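Local structure of epsin-2 (Saccharomyces cerevisiae, 6ENR) at residues Arg32-Asp37 / Val73-Thr78. The protein binds membranes rich in phosphatidylinositol 4,5-bisphosphate or 3,5-bisphosphate through its ENTH domain and is required for endocytosis and actin localization. Numbering follows the deposited sequence.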
# COMPACT_ATOMS: atom_id res chain seq x y z
N ARG A 32 4.45 -13.60 -5.20
CA ARG A 32 3.25 -13.87 -4.39
C ARG A 32 2.59 -12.54 -4.09
O ARG A 32 3.28 -11.60 -3.73
CB ARG A 32 3.60 -14.50 -3.04
CG ARG A 32 3.93 -15.95 -3.14
CD ARG A 32 4.65 -16.44 -1.90
NE ARG A 32 5.48 -17.60 -2.26
CZ ARG A 32 5.03 -18.83 -2.51
NH1 ARG A 32 3.73 -19.12 -2.46
NH2 ARG A 32 5.90 -19.80 -2.82
N THR A 33 1.28 -12.49 -4.23
CA THR A 33 0.53 -11.29 -3.94
C THR A 33 0.17 -11.42 -2.48
O THR A 33 0.05 -12.51 -2.00
CB THR A 33 -0.70 -11.19 -4.85
OG1 THR A 33 -1.20 -9.85 -4.83
CG2 THR A 33 -1.82 -12.16 -4.43
N PRO A 34 0.01 -10.32 -1.76
CA PRO A 34 -0.35 -10.47 -0.35
C PRO A 34 -1.71 -11.13 -0.18
O PRO A 34 -2.66 -10.74 -0.86
CB PRO A 34 -0.42 -9.04 0.17
CG PRO A 34 0.02 -8.17 -0.93
CD PRO A 34 0.10 -8.92 -2.19
N SER A 35 -1.76 -12.11 0.72
CA SER A 35 -2.97 -12.85 0.97
C SER A 35 -3.96 -11.98 1.75
O SER A 35 -3.56 -11.09 2.51
CB SER A 35 -2.66 -14.12 1.80
OG SER A 35 -2.26 -13.76 3.10
N ILE A 36 -5.25 -12.27 1.57
CA ILE A 36 -6.27 -11.55 2.36
C ILE A 36 -6.05 -11.79 3.84
O ILE A 36 -6.32 -10.93 4.67
CB ILE A 36 -7.73 -11.80 1.84
CG1 ILE A 36 -7.89 -11.09 0.51
CG2 ILE A 36 -8.78 -11.15 2.72
CD1 ILE A 36 -8.02 -9.56 0.56
N ASP A 37 -5.54 -12.94 4.20
CA ASP A 37 -5.31 -13.28 5.58
C ASP A 37 -4.37 -12.19 6.14
O ASP A 37 -4.61 -11.61 7.18
CB ASP A 37 -4.66 -14.67 5.71
CG ASP A 37 -5.58 -15.83 5.28
OD1 ASP A 37 -6.74 -15.57 4.90
OD2 ASP A 37 -5.12 -17.01 5.30
N VAL A 73 7.05 -1.87 -4.48
CA VAL A 73 6.05 -0.83 -4.74
C VAL A 73 4.66 -1.34 -4.97
O VAL A 73 3.72 -0.85 -4.32
CB VAL A 73 6.51 0.02 -5.92
CG1 VAL A 73 5.56 1.19 -6.11
CG2 VAL A 73 7.96 0.43 -5.73
N ALA A 74 4.52 -2.25 -5.91
CA ALA A 74 3.23 -2.80 -6.28
C ALA A 74 2.54 -3.38 -5.09
O ALA A 74 1.39 -3.10 -4.82
CB ALA A 74 3.43 -3.83 -7.33
N LYS A 75 3.30 -4.18 -4.32
CA LYS A 75 2.71 -4.80 -3.12
C LYS A 75 2.41 -3.85 -1.99
O LYS A 75 1.34 -3.96 -1.35
CB LYS A 75 3.61 -5.91 -2.60
CG LYS A 75 3.77 -7.05 -3.56
CD LYS A 75 4.51 -8.16 -2.78
CE LYS A 75 4.73 -9.34 -3.61
NZ LYS A 75 5.09 -10.43 -2.66
N SER A 76 3.32 -2.92 -1.73
CA SER A 76 3.04 -1.84 -0.79
C SER A 76 1.76 -1.05 -1.15
O SER A 76 0.93 -0.71 -0.27
CB SER A 76 4.25 -0.92 -0.69
OG SER A 76 5.30 -1.59 -0.04
N LEU A 77 1.58 -0.80 -2.45
CA LEU A 77 0.36 -0.18 -2.91
C LEU A 77 -0.86 -1.01 -2.63
O LEU A 77 -1.90 -0.43 -2.26
CB LEU A 77 0.37 0.19 -4.40
CG LEU A 77 1.04 1.50 -4.79
CD1 LEU A 77 1.02 1.62 -6.28
CD2 LEU A 77 0.33 2.67 -4.17
N THR A 78 -0.77 -2.33 -2.84
CA THR A 78 -1.92 -3.21 -2.53
C THR A 78 -2.28 -3.10 -1.05
O THR A 78 -3.50 -3.05 -0.66
CB THR A 78 -1.61 -4.67 -2.89
OG1 THR A 78 -1.29 -4.73 -4.30
CG2 THR A 78 -2.86 -5.59 -2.63
O HOH W 1 0.19 -6.89 -5.03
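Lys75 reaches from helix 70-86 to the backbone of Arg32, tying the loop that leads into helix 36-45 to a helix that packs against helices 49-63 and 120-134 in the all-helical ENTH domain. With CG placed opposite the carbonyl carbon (chi1 -63°), the chain runs out fully extended, which carries the ammonium group to the Arg32 carbonyl. NZ donates a hydrogen bond to Arg32 O; the modelled separation is very short and the position of that oxygen less certain, so its exact length is doubtful. The same ammonium forms a salt bridge with Asp30 and a hydrogen bond to Ala28 O, so that one buried charge gathers three oxygens of the loop. Shortening the residue to alanine removes the ammonium, which would probably leave the Asp30 carboxylate without its cationic mate and this part of the loop less firmly tied to the helix. Only the far end of the Arg32 side chain leads away from the helix. Nearer the lysine's backbone, Pro34 turns its ring to the helix: CD approaches Lys75 CG at 4.3 Å, while CG meets the Thr78 methyl, CG2, at 4.2 Å. With this methyl against the proline, Thr78 OG1 is hydrogen-bonded to Lys125 of helix 120-134. A water completes the junction, 2.7 Å from Thr78 OG1 and a longer 3.3 Å from Thr33 OG1.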